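Long-range contacts in 2-oxoglutarate dehydrogenase E3 component (Thermus thermophilus, PDB 2EQ7), which probably catalyses the NAD+-dependent reoxidation of protein-bound dihydrolipoyl groups, using one FAD per subunit: residues I194-M199 / T224-V229; G175-L180 / R201-M206; G228-A233 / E244-E249. One frame throughout, in Å; residues are numbered along the deposited sequence.

Contact 1 (I194-M199 / T224-V229). With NAD (nicotinamide-adenine-dinucleotide), chain E.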
loop_
_atom_site.group_PDB
_atom_site.type_symbol
_atom_site.label_atom_id
_atom_site.label_comp_id
_atom_site.label_asym_id
_atom_site.label_seq_id
_atom_site.Cartn_x
_atom_site.Cartn_y
_atom_site.Cartn_z
ATOM N N ILE A 194 12.305 28.061 -3.774
ATOM C CA ILE A 194 11.646 28.646 -4.934
ATOM C C ILE A 194 11.852 27.726 -6.128
ATOM O O ILE A 194 12.987 27.463 -6.518
ATOM C CB ILE A 194 12.240 30.019 -5.295
ATOM C CG1 ILE A 194 12.048 30.999 -4.131
ATOM C CG2 ILE A 194 11.576 30.548 -6.565
ATOM C CD1 ILE A 194 12.712 32.347 -4.351
ATOM N N VAL A 195 10.756 27.231 -6.692
ATOM C CA VAL A 195 10.836 26.355 -7.854
ATOM C C VAL A 195 10.437 27.139 -9.094
ATOM O O VAL A 195 9.355 27.729 -9.143
ATOM C CB VAL A 195 9.898 25.145 -7.710
ATOM C CG1 VAL A 195 9.996 24.260 -8.950
ATOM C CG2 VAL A 195 10.264 24.361 -6.457
ATOM N N LEU A 196 11.322 27.148 -10.086
ATOM C CA LEU A 196 11.076 27.862 -11.336
ATOM C C LEU A 196 10.840 26.840 -12.442
ATOM O O LEU A 196 11.708 26.016 -12.729
ATOM C CB LEU A 196 12.279 28.741 -11.680
ATOM C CG LEU A 196 12.710 29.736 -10.592
ATOM C CD1 LEU A 196 14.030 30.384 -10.980
ATOM C CD2 LEU A 196 11.623 30.794 -10.388
ATOM N N GLU A 197 9.666 26.907 -13.064
ATOM C CA GLU A 197 9.291 25.972 -14.120
ATOM C C GLU A 197 8.915 26.697 -15.409
ATOM O O GLU A 197 8.117 27.629 -15.398
ATOM C CB GLU A 197 8.120 25.108 -13.633
ATOM C CG GLU A 197 7.421 24.285 -14.703
ATOM C CD GLU A 197 8.343 23.319 -15.409
ATOM O OE1 GLU A 197 9.086 22.584 -14.720
ATOM O OE2 GLU A 197 8.314 23.283 -16.658
ATOM N N TYR A 198 9.507 26.251 -16.511
ATOM C CA TYR A 198 9.277 26.834 -17.833
ATOM C C TYR A 198 7.857 26.637 -18.348
ATOM O O TYR A 198 7.235 27.575 -18.859
ATOM C CB TYR A 198 10.267 26.227 -18.832
ATOM C CG TYR A 198 10.062 26.673 -20.264
ATOM C CD1 TYR A 198 10.201 28.012 -20.626
ATOM C CD2 TYR A 198 9.737 25.752 -21.260
ATOM C CE1 TYR A 198 10.025 28.425 -21.947
ATOM C CE2 TYR A 198 9.557 26.154 -22.582
ATOM C CZ TYR A 198 9.704 27.491 -22.918
ATOM O OH TYR A 198 9.534 27.893 -24.223
ATOM N N MET A 199 7.347 25.415 -18.228
ATOM C CA MET A 199 6.001 25.106 -18.699
ATOM C C MET A 199 4.915 25.665 -17.782
ATOM O O MET A 199 5.204 26.198 -16.711
ATOM C CB MET A 199 5.828 23.591 -18.852
ATOM C CG MET A 199 6.781 22.956 -19.863
ATOM S SD MET A 199 6.631 23.638 -21.539
ATOM C CE MET A 199 5.460 22.499 -22.258
ATOM N N THR A 224 7.483 28.137 -2.976
ATOM C CA THR A 224 7.084 29.113 -3.975
ATOM C C THR A 224 7.256 28.371 -5.294
ATOM O O THR A 224 8.324 27.826 -5.559
ATOM C CB THR A 224 8.002 30.354 -3.975
ATOM O OG1 THR A 224 7.716 31.159 -2.826
ATOM C CG2 THR A 224 7.784 31.180 -5.232
ATOM N N ILE A 225 6.201 28.322 -6.101
ATOM C CA ILE A 225 6.277 27.639 -7.387
ATOM C C ILE A 225 5.823 28.599 -8.474
ATOM O O ILE A 225 4.661 29.000 -8.518
ATOM C CB ILE A 225 5.387 26.371 -7.412
ATOM C CG1 ILE A 225 5.864 25.383 -6.346
ATOM C CG2 ILE A 225 5.441 25.721 -8.794
ATOM C CD1 ILE A 225 5.013 24.135 -6.235
ATOM N N ARG A 226 6.752 28.973 -9.343
ATOM C CA ARG A 226 6.450 29.890 -10.427
ATOM C C ARG A 226 6.566 29.166 -11.764
ATOM O O ARG A 226 7.655 28.771 -12.170
ATOM C CB ARG A 226 7.414 31.083 -10.384
ATOM C CG ARG A 226 7.328 31.917 -9.105
ATOM C CD ARG A 226 8.402 33.009 -9.067
ATOM N NE ARG A 226 8.343 33.876 -10.244
ATOM C CZ ARG A 226 9.161 34.900 -10.472
ATOM N NH1 ARG A 226 10.117 35.205 -9.602
ATOM N NH2 ARG A 226 9.029 35.616 -11.582
ATOM N N THR A 227 5.434 28.980 -12.436
ATOM C CA THR A 227 5.416 28.319 -13.733
ATOM C C THR A 227 5.471 29.387 -14.821
ATOM O O THR A 227 5.302 30.577 -14.540
ATOM C CB THR A 227 4.136 27.481 -13.922
ATOM O OG1 THR A 227 2.986 28.311 -13.719
ATOM C CG2 THR A 227 4.107 26.316 -12.936
ATOM N N GLY A 228 5.708 28.956 -16.056
ATOM C CA GLY A 228 5.786 29.885 -17.169
ATOM C C GLY A 228 7.003 30.783 -17.062
ATOM O O GLY A 228 7.008 31.899 -17.580
ATOM N N VAL A 229 8.042 30.285 -16.396
ATOM C CA VAL A 229 9.275 31.037 -16.196
ATOM C C VAL A 229 10.475 30.331 -16.817
ATOM O O VAL A 229 10.837 29.237 -16.400
ATOM C CB VAL A 229 9.566 31.225 -14.688
ATOM C CG1 VAL A 229 10.926 31.880 -14.488
ATOM C CG2 VAL A 229 8.480 32.074 -14.058
HETATM P PA NAD E . 11.968 16.226 -15.644
HETATM O O1A NAD E . 11.677 16.005 -17.070
HETATM O O2A NAD E . 11.137 15.145 -14.780
HETATM O O5B NAD E . 11.524 17.713 -15.218
HETATM C C5B NAD E . 12.303 18.664 -15.948
HETATM C C4B NAD E . 11.588 20.019 -15.874
HETATM O O4B NAD E . 12.512 21.098 -16.111
HETATM C C3B NAD E . 10.487 20.104 -16.943
HETATM O O3B NAD E . 9.203 20.268 -16.317
HETATM C C2B NAD E . 10.907 21.321 -17.796
HETATM O O2B NAD E . 9.787 22.038 -18.321
HETATM C C1B NAD E . 11.768 22.131 -16.799
HETATM N N9A NAD E . 12.695 23.065 -17.475
HETATM C C8A NAD E . 13.495 22.806 -18.564
HETATM N N7A NAD E . 14.180 23.868 -18.881
HETATM C C5A NAD E . 13.872 24.874 -18.029
HETATM C C6A NAD E . 14.282 26.231 -17.871
HETATM N N6A NAD E . 15.215 26.796 -18.729
HETATM N N1A NAD E . 13.740 26.962 -16.867
HETATM C C2A NAD E . 12.835 26.441 -16.027
HETATM N N3A NAD E . 12.426 25.175 -16.140
HETATM C C4A NAD E . 12.911 24.367 -17.111
HETATM O O3 NAD E . 13.571 16.030 -15.436
HETATM P PN NAD E . 13.974 15.514 -13.936
HETATM O O1N NAD E . 12.936 15.984 -12.893
HETATM O O2N NAD E . 15.364 16.091 -13.575
HETATM O O5D NAD E . 14.042 13.893 -13.869
HETATM C C5D NAD E . 14.621 13.389 -15.079
HETATM C C4D NAD E . 14.098 11.965 -15.358
HETATM O O4D NAD E . 14.240 11.099 -14.177
HETATM C C3D NAD E . 12.604 11.983 -15.747
HETATM O O3D NAD E . 12.380 11.210 -16.926
HETATM C C2D NAD E . 11.878 11.420 -14.520
HETATM O O2D NAD E . 10.703 10.684 -14.878
HETATM C C1D NAD E . 12.929 10.547 -13.811
HETATM N N1N NAD E . 12.710 10.603 -12.342
HETATM C C2N NAD E . 11.739 9.841 -11.795
HETATM C C3N NAD E . 11.503 9.881 -10.392
HETATM C C7N NAD E . 10.439 9.063 -9.763
HETATM O O7N NAD E . 9.723 8.371 -10.451
HETATM N N7N NAD E . 10.261 9.092 -8.419
HETATM C C4N NAD E . 12.311 10.737 -9.595
HETATM C C5N NAD E . 13.300 11.507 -10.207
HETATM C C6N NAD E . 13.479 11.419 -11.592
#
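Glu-197 faces two ways in this contact. Its backbone O takes Val-229 N across the segments at 2.8 Å, while its carboxylate holds the adenosine ribose of NAD. OE1 accepts O3B of NAD at 2.8 Å and OE2 accepts O2B at a short 2.5 Å, so both ribose hydroxyls donate to one acid. CG stands anti to the backbone N (chi1 168°) and the chain then bends at chi2, which carries the carboxylate away from 224-229 and toward the sugar. Two more donors hold the group. Met-199 N meets OE2 on its anti side at 2.8 Å, and OE1 also receives Gly-175 N. An acidic residue near the end of the second strand is the usual ribose partner in NAD-binding Rossmann units.

Before this point the segments pair as parallel strands. Val-195 binds Thr-224 O through its N and Arg-226 N through its O; Glu-197 N then reaches Arg-226 O. Beyond the strands the two segments stay together. Gly-228 N donates to Met-199 O at 2.9 Å from above the carbonyl plane.

The side chains of Ile-194 and Thr-224 run alongside each other, with their CG2 methyls 4.1 Å apart. Leu-196 CD2 lies beside Arg-226 CD in the same manner; the guanidinium goes on to a salt bridge with Glu-249.

Strand 192-196 lies between strand 169-173 and the outermost strand 224-226. Helix 208-221 packs on Ile-225 through Phe-218 and Lys-219. On the other face, Leu-196 and Arg-226 meet Leu-245 of strand 240-245.

Contact 2 (G175-L180 / R201-M206). With NAD (nicotinamide-adenine-dinucleotide), chain E.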
loop_
_atom_site.group_PDB
_atom_site.type_symbol
_atom_site.label_atom_id
_atom_site.label_comp_id
_atom_site.label_asym_id
_atom_site.label_seq_id
_atom_site.Cartn_x
_atom_site.Cartn_y
_atom_site.Cartn_z
ATOM N N GLY A 175 10.622 22.106 -12.572
ATOM C CA GLY A 175 9.596 21.578 -11.690
ATOM C C GLY A 175 9.204 20.145 -11.988
ATOM O O GLY A 175 8.014 19.819 -12.027
ATOM N N GLY A 176 10.204 19.293 -12.209
ATOM C CA GLY A 176 9.949 17.892 -12.483
ATOM C C GLY A 176 9.997 17.108 -11.185
ATOM O O GLY A 176 10.014 17.702 -10.110
ATOM N N VAL A 177 10.041 15.783 -11.265
ATOM C CA VAL A 177 10.053 14.982 -10.048
ATOM C C VAL A 177 11.279 15.228 -9.173
ATOM O O VAL A 177 11.149 15.385 -7.964
ATOM C CB VAL A 177 9.950 13.475 -10.349
ATOM C CG1 VAL A 177 9.815 12.705 -9.038
ATOM C CG2 VAL A 177 8.737 13.197 -11.234
ATOM N N ILE A 178 12.468 15.261 -9.769
ATOM C CA ILE A 178 13.679 15.496 -8.982
ATOM C C ILE A 178 13.641 16.854 -8.304
ATOM O O ILE A 178 13.944 16.971 -7.115
ATOM C CB ILE A 178 14.958 15.437 -9.851
ATOM C CG1 ILE A 178 15.242 13.998 -10.260
ATOM C CG2 ILE A 178 16.154 15.971 -9.063
ATOM C CD1 ILE A 178 16.434 13.832 -11.191
ATOM N N GLY A 179 13.273 17.878 -9.069
ATOM C CA GLY A 179 13.208 19.226 -8.529
ATOM C C GLY A 179 12.256 19.366 -7.354
ATOM O O GLY A 179 12.592 19.975 -6.339
ATOM N N LEU A 180 11.058 18.807 -7.483
ATOM C CA LEU A 180 10.083 18.896 -6.409
ATOM C C LEU A 180 10.464 18.071 -5.187
ATOM O O LEU A 180 10.325 18.537 -4.055
ATOM C CB LEU A 180 8.697 18.474 -6.911
ATOM C CG LEU A 180 7.789 19.621 -7.363
ATOM C CD1 LEU A 180 7.528 20.539 -6.174
ATOM C CD2 LEU A 180 8.430 20.401 -8.500
ATOM N N ARG A 201 2.775 23.976 -16.200
ATOM C CA ARG A 201 2.456 22.987 -15.180
ATOM C C ARG A 201 3.733 22.294 -14.722
ATOM O O ARG A 201 4.748 22.338 -15.416
ATOM C CB ARG A 201 1.454 21.951 -15.728
ATOM C CG ARG A 201 1.831 21.307 -17.068
ATOM C CD ARG A 201 2.820 20.161 -16.907
ATOM N NE ARG A 201 2.209 18.959 -16.338
ATOM C CZ ARG A 201 1.456 18.100 -17.022
ATOM N NH1 ARG A 201 1.212 18.301 -18.311
ATOM N NH2 ARG A 201 0.956 17.027 -16.421
ATOM N N ILE A 202 3.690 21.682 -13.544
ATOM C CA ILE A 202 4.844 20.956 -13.018
ATOM C C ILE A 202 4.569 19.465 -13.214
ATOM O O ILE A 202 3.489 19.091 -13.668
ATOM C CB ILE A 202 5.059 21.216 -11.507
ATOM C CG1 ILE A 202 3.810 20.803 -10.718
ATOM C CG2 ILE A 202 5.390 22.687 -11.269
ATOM C CD1 ILE A 202 3.990 20.877 -9.213
ATOM N N LEU A 203 5.543 18.626 -12.874
ATOM C CA LEU A 203 5.397 17.173 -12.995
ATOM C C LEU A 203 4.784 16.784 -14.341
ATOM O O LEU A 203 3.628 16.365 -14.419
ATOM C CB LEU A 203 4.528 16.645 -11.846
ATOM C CG LEU A 203 5.062 16.998 -10.447
ATOM C CD1 LEU A 203 4.056 16.590 -9.388
ATOM C CD2 LEU A 203 6.403 16.300 -10.212
ATOM N N PRO A 204 5.574 16.900 -15.420
ATOM C CA PRO A 204 5.146 16.579 -16.788
ATOM C C PRO A 204 4.675 15.151 -17.082
ATOM O O PRO A 204 3.981 14.938 -18.071
ATOM C CB PRO A 204 6.363 16.970 -17.623
ATOM C CG PRO A 204 7.501 16.694 -16.694
ATOM C CD PRO A 204 6.997 17.280 -15.399
ATOM N N THR A 205 5.039 14.180 -16.250
ATOM C CA THR A 205 4.618 12.802 -16.504
ATOM C C THR A 205 3.330 12.419 -15.788
ATOM O O THR A 205 2.822 11.315 -15.972
ATOM C CB THR A 205 5.704 11.778 -16.102
ATOM O OG1 THR A 205 5.968 11.879 -14.697
ATOM C CG2 THR A 205 6.987 12.028 -16.885
ATOM N N MET A 206 2.805 13.322 -14.968
ATOM C CA MET A 206 1.573 13.050 -14.239
ATOM C C MET A 206 0.362 13.497 -15.050
ATOM O O MET A 206 0.492 14.205 -16.047
ATOM C CB MET A 206 1.575 13.794 -12.899
ATOM C CG MET A 206 2.661 13.359 -11.921
ATOM S SD MET A 206 2.426 11.669 -11.332
ATOM C CE MET A 206 3.690 10.798 -12.212
HETATM P PA NAD E . 11.968 16.226 -15.644
HETATM O O1A NAD E . 11.677 16.005 -17.070
HETATM O O2A NAD E . 11.137 15.145 -14.780
HETATM O O5B NAD E . 11.524 17.713 -15.218
HETATM C C5B NAD E . 12.303 18.664 -15.948
HETATM C C4B NAD E . 11.588 20.019 -15.874
HETATM O O4B NAD E . 12.512 21.098 -16.111
HETATM C C3B NAD E . 10.487 20.104 -16.943
HETATM O O3B NAD E . 9.203 20.268 -16.317
HETATM C C2B NAD E . 10.907 21.321 -17.796
HETATM O O2B NAD E . 9.787 22.038 -18.321
HETATM C C1B NAD E . 11.768 22.131 -16.799
HETATM N N9A NAD E . 12.695 23.065 -17.475
HETATM C C8A NAD E . 13.495 22.806 -18.564
HETATM N N7A NAD E . 14.180 23.868 -18.881
HETATM C C5A NAD E . 13.872 24.874 -18.029
HETATM C C6A NAD E . 14.282 26.231 -17.871
HETATM N N6A NAD E . 15.215 26.796 -18.729
HETATM N N1A NAD E . 13.740 26.962 -16.867
HETATM C C2A NAD E . 12.835 26.441 -16.027
HETATM N N3A NAD E . 12.426 25.175 -16.140
HETATM C C4A NAD E . 12.911 24.367 -17.111
HETATM O O3 NAD E . 13.571 16.030 -15.436
HETATM P PN NAD E . 13.974 15.514 -13.936
HETATM O O1N NAD E . 12.936 15.984 -12.893
HETATM O O2N NAD E . 15.364 16.091 -13.575
HETATM O O5D NAD E . 14.042 13.893 -13.869
HETATM C C5D NAD E . 14.621 13.389 -15.079
HETATM C C4D NAD E . 14.098 11.965 -15.358
HETATM O O4D NAD E . 14.240 11.099 -14.177
HETATM C C3D NAD E . 12.604 11.983 -15.747
HETATM O O3D NAD E . 12.380 11.210 -16.926
HETATM C C2D NAD E . 11.878 11.420 -14.520
HETATM O O2D NAD E . 10.703 10.684 -14.878
HETATM C C1D NAD E . 12.929 10.547 -13.811
HETATM N N1N NAD E . 12.710 10.603 -12.342
HETATM C C2N NAD E . 11.739 9.841 -11.795
HETATM C C3N NAD E . 11.503 9.881 -10.392
HETATM C C7N NAD E . 10.439 9.063 -9.763
HETATM O O7N NAD E . 9.723 8.371 -10.451
HETATM N N7N NAD E . 10.261 9.092 -8.419
HETATM C C4N NAD E . 12.311 10.737 -9.595
HETATM C C5N NAD E . 13.300 11.507 -10.207
HETATM C C6N NAD E . 13.479 11.419 -11.592
#
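One hydrogen bond joins Leu-203 to Gly-175. Leu-203 N donates to Gly-175 O over 2.9 Å, almost straight at 174°. Beside it, Arg-201 NE bonds to the carbonyl O of Ile-202, in the guanidinium plane but above the carbonyl plane. NH2 of the same arginine bonds to Ser-211 of helix 208-221.

The rest of the contact is van der Waals packing. Leu-203 CD2 lies 3.8 Å from Val-177 N and 4.0 Å from Val-177 CG2; the two side chains cross at about a right angle. Ile-202 CB sits close to Gly-175 O, and its CD1 comes near Leu-180 CG at the looser distance of 4.4 Å. Both glycines give room. A CB on Gly-175 would press on Ile-202 CG2, and one on Gly-176 would run into O5B of NAD.

The remaining contacts are with NAD. Ile-178 N donates to phosphate oxygen O1N of NAD at 3.2 Å. Val-177 CG1 touches C4N of the nicotinamide at 3.2 Å. Ile-178 CG1, placed beside its own backbone N (chi1 -72°), comes equally near C5N, and CD1 carries on to the phosphate oxygen O2N. Cutting Ile-178 back to an alanine would remove everything beyond CB, including CG1 and CD1, and is likely to leave the C5N and C6N side of the ring without this support, able to shift. Pro-204 CD approaches O3B at the ribose.

Gly-176 is the N-cap of helix 177-188, whose first turn meets the NAD diphosphate. This is the glycine-rich strand-turn-helix of a Rossmann NAD-binding domain, with the GxGxxG spacing of Gly-174, Gly-176 and Gly-179.

Contact 3 (G228-A233 / E244-E249). With NAD (nicotinamide-adenine-dinucleotide), chain E.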
loop_
_atom_site.group_PDB
_atom_site.type_symbol
_atom_site.label_atom_id
_atom_site.label_comp_id
_atom_site.label_asym_id
_atom_site.label_seq_id
_atom_site.Cartn_x
_atom_site.Cartn_y
_atom_site.Cartn_z
ATOM N N GLY A 228 5.708 28.956 -16.056
ATOM C CA GLY A 228 5.786 29.885 -17.169
ATOM C C GLY A 228 7.003 30.783 -17.062
ATOM O O GLY A 228 7.008 31.899 -17.580
ATOM N N VAL A 229 8.042 30.285 -16.396
ATOM C CA VAL A 229 9.275 31.037 -16.196
ATOM C C VAL A 229 10.475 30.331 -16.817
ATOM O O VAL A 229 10.837 29.237 -16.400
ATOM C CB VAL A 229 9.566 31.225 -14.688
ATOM C CG1 VAL A 229 10.926 31.880 -14.488
ATOM C CG2 VAL A 229 8.480 32.074 -14.058
ATOM N N ARG A 230 11.099 30.958 -17.807
ATOM C CA ARG A 230 12.265 30.347 -18.428
ATOM C C ARG A 230 13.540 30.924 -17.831
ATOM O O ARG A 230 13.809 32.119 -17.954
ATOM C CB ARG A 230 12.265 30.572 -19.942
ATOM C CG ARG A 230 13.425 29.879 -20.662
ATOM C CD ARG A 230 13.256 29.922 -22.174
ATOM N NE ARG A 230 13.410 31.268 -22.722
ATOM C CZ ARG A 230 14.578 31.825 -23.027
ATOM N NH1 ARG A 230 15.709 31.155 -22.841
ATOM N NH2 ARG A 230 14.618 33.051 -23.526
ATOM N N VAL A 231 14.310 30.076 -17.157
ATOM C CA VAL A 231 15.573 30.513 -16.573
ATOM C C VAL A 231 16.558 30.598 -17.729
ATOM O O VAL A 231 16.647 29.679 -18.546
ATOM C CB VAL A 231 16.085 29.503 -15.525
ATOM C CG1 VAL A 231 17.505 29.854 -15.108
ATOM C CG2 VAL A 231 15.161 29.510 -14.316
ATOM N N THR A 232 17.299 31.698 -17.794
ATOM C CA THR A 232 18.245 31.913 -18.879
ATOM C C THR A 232 19.705 31.751 -18.481
ATOM O O THR A 232 20.574 31.641 -19.343
ATOM C CB THR A 232 18.061 33.317 -19.477
ATOM O OG1 THR A 232 18.134 34.290 -18.428
ATOM C CG2 THR A 232 16.712 33.424 -20.175
ATOM N N ALA A 233 19.981 31.745 -17.182
ATOM C CA ALA A 233 21.352 31.588 -16.723
ATOM C C ALA A 233 21.437 31.352 -15.226
ATOM O O ALA A 233 20.611 31.842 -14.458
ATOM C CB ALA A 233 22.175 32.818 -17.095
ATOM N N GLU A 244 19.170 34.155 -13.501
ATOM C CA GLU A 244 18.542 35.167 -14.336
ATOM C C GLU A 244 17.355 34.557 -15.066
ATOM O O GLU A 244 17.414 33.415 -15.520
ATOM C CB GLU A 244 19.543 35.737 -15.342
ATOM C CG GLU A 244 18.978 36.889 -16.161
ATOM C CD GLU A 244 20.041 37.650 -16.930
ATOM O OE1 GLU A 244 19.677 38.592 -17.664
ATOM O OE2 GLU A 244 21.238 37.310 -16.800
ATOM N N LEU A 245 16.273 35.323 -15.170
ATOM C CA LEU A 245 15.062 34.861 -15.836
ATOM C C LEU A 245 14.854 35.616 -17.141
ATOM O O LEU A 245 15.360 36.725 -17.311
ATOM C CB LEU A 245 13.842 35.090 -14.939
ATOM C CG LEU A 245 13.888 34.585 -13.496
ATOM C CD1 LEU A 245 12.557 34.888 -12.814
ATOM C CD2 LEU A 245 14.169 33.091 -13.479
ATOM N N GLU A 246 14.111 35.012 -18.063
ATOM C CA GLU A 246 13.830 35.667 -19.330
ATOM C C GLU A 246 13.161 36.987 -18.972
ATOM O O GLU A 246 12.238 37.017 -18.161
ATOM C CB GLU A 246 12.882 34.819 -20.178
ATOM C CG GLU A 246 12.576 35.436 -21.535
ATOM C CD GLU A 246 11.622 34.604 -22.366
ATOM O OE1 GLU A 246 11.304 35.029 -23.495
ATOM O OE2 GLU A 246 11.190 33.530 -21.900
ATOM N N GLY A 247 13.635 38.076 -19.563
ATOM C CA GLY A 247 13.058 39.373 -19.260
ATOM C C GLY A 247 14.038 40.243 -18.499
ATOM O O GLY A 247 14.009 41.468 -18.614
ATOM N N GLY A 248 14.906 39.614 -17.710
ATOM C CA GLY A 248 15.893 40.374 -16.962
ATOM C C GLY A 248 15.923 40.182 -15.457
ATOM O O GLY A 248 16.935 40.476 -14.827
ATOM N N GLU A 249 14.830 39.699 -14.873
ATOM C CA GLU A 249 14.779 39.493 -13.428
ATOM C C GLU A 249 15.918 38.594 -12.956
ATOM O O GLU A 249 16.246 37.604 -13.609
ATOM C CB GLU A 249 13.436 38.874 -13.015
ATOM C CG GLU A 249 13.339 38.575 -11.520
ATOM C CD GLU A 249 11.987 38.025 -11.099
ATOM O OE1 GLU A 249 11.835 37.678 -9.908
ATOM O OE2 GLU A 249 11.075 37.940 -11.949
HETATM P PA NAD E . 11.968 16.226 -15.644
HETATM O O1A NAD E . 11.677 16.005 -17.070
HETATM O O2A NAD E . 11.137 15.145 -14.780
HETATM O O5B NAD E . 11.524 17.713 -15.218
HETATM C C5B NAD E . 12.303 18.664 -15.948
HETATM C C4B NAD E . 11.588 20.019 -15.874
HETATM O O4B NAD E . 12.512 21.098 -16.111
HETATM C C3B NAD E . 10.487 20.104 -16.943
HETATM O O3B NAD E . 9.203 20.268 -16.317
HETATM C C2B NAD E . 10.907 21.321 -17.796
HETATM O O2B NAD E . 9.787 22.038 -18.321
HETATM C C1B NAD E . 11.768 22.131 -16.799
HETATM N N9A NAD E . 12.695 23.065 -17.475
HETATM C C8A NAD E . 13.495 22.806 -18.564
HETATM N N7A NAD E . 14.180 23.868 -18.881
HETATM C C5A NAD E . 13.872 24.874 -18.029
HETATM C C6A NAD E . 14.282 26.231 -17.871
HETATM N N6A NAD E . 15.215 26.796 -18.729
HETATM N N1A NAD E . 13.740 26.962 -16.867
HETATM C C2A NAD E . 12.835 26.441 -16.027
HETATM N N3A NAD E . 12.426 25.175 -16.140
HETATM C C4A NAD E . 12.911 24.367 -17.111
HETATM O O3 NAD E . 13.571 16.030 -15.436
HETATM P PN NAD E . 13.974 15.514 -13.936
HETATM O O1N NAD E . 12.936 15.984 -12.893
HETATM O O2N NAD E . 15.364 16.091 -13.575
HETATM O O5D NAD E . 14.042 13.893 -13.869
HETATM C C5D NAD E . 14.621 13.389 -15.079
HETATM C C4D NAD E . 14.098 11.965 -15.358
HETATM O O4D NAD E . 14.240 11.099 -14.177
HETATM C C3D NAD E . 12.604 11.983 -15.747
HETATM O O3D NAD E . 12.380 11.210 -16.926
HETATM C C2D NAD E . 11.878 11.420 -14.520
HETATM O O2D NAD E . 10.703 10.684 -14.878
HETATM C C1D NAD E . 12.929 10.547 -13.811
HETATM N N1N NAD E . 12.710 10.603 -12.342
HETATM C C2N NAD E . 11.739 9.841 -11.795
HETATM C C3N NAD E . 11.503 9.881 -10.392
HETATM C C7N NAD E . 10.439 9.063 -9.763
HETATM O O7N NAD E . 9.723 8.371 -10.451
HETATM N N7N NAD E . 10.261 9.092 -8.419
HETATM C C4N NAD E . 12.311 10.737 -9.595
HETATM C C5N NAD E . 13.300 11.507 -10.207
HETATM C C6N NAD E . 13.479 11.419 -11.592
HETATM O O HOH W 1 9.543 32.988 -19.235
HETATM O O HOH W 2 10.304 31.916 -23.658
#
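The antiparallel ladder carries a classic beta bulge, with Thr-232 and Ala-233 set against the single residue Glu-244, and Val-231 and Leu-245 a non-hydrogen-bonded pair next to it. Glu-244 O accepts from both bulge residues: Thr-232 N donates at 2.9 Å, while Thr-232 OG1 and Ala-233 N add weak bonds. Glu-244 N returns a bond to Ala-233 O, and Glu-246 N binds Arg-230 O. A type II turn from Leu-245 to Gly-248 follows.

Arg-230 and Glu-246 form a salt bridge from NE to OE2, long at 3.3 Å. The arginine bends at chi3 (69°), and its NH2 comes to 3.6 Å from Glu-246 CD. The guanidinium and carboxylate planes stand 60° apart. NE comes to OE2 from above the carboxylate plane, and OE2 is tilted from the guanidinium plane. Two waters support OE2. One also links Gly-228 O with Arg-230 N; the other donates to OE2 and bonds weakly to NE.

Apolar side chains meet at Leu-245. Leu-245 CD2 touches both Val-229 CG1, at 3.6 Å, and Val-231 CG2, at 3.8 Å. Thr-232 OG1 occupies the place between its backbone N and carbonyl carbon (chi1 53°), which brings it to Glu-244 O and leaves CG2 over the backbone of Glu-246. Val-231 reads the adenine of NAD with its backbone: N donates to N1A, and O accepts N6A at 3.2 Å.

Strands 231-237 and 240-245 form a beta hairpin, and strand 250-253 pairs with the second of them. Val-231 and Leu-245 pack on Leu-196 of strand 192-196, and Val-231 also touches Trp-146.

In the fold
All three contacts lie in the part of the chain that binds NAD, and each touches the cofactor. Contact 2 lies at the diphosphate and nicotinamide, contact 1 at the adenosine ribose and contact 3 at the adenine. Centres are about 10 Å apart for contacts 1 and 2 and for contacts 1 and 3, but about 19 Å for contacts 2 and 3, whose nearest atoms are about 6 Å apart. Along the chain, the segments of contacts 2 and 1 alternate. Contact 3 begins on Gly-228 and Val-229, which end contact 1. Contact 1, at the edge of the parallel Rossmann sheet, touches contact 2 through Glu-197 and Gly-175, and contact 3 through Leu-196 with Val-231 and Leu-245.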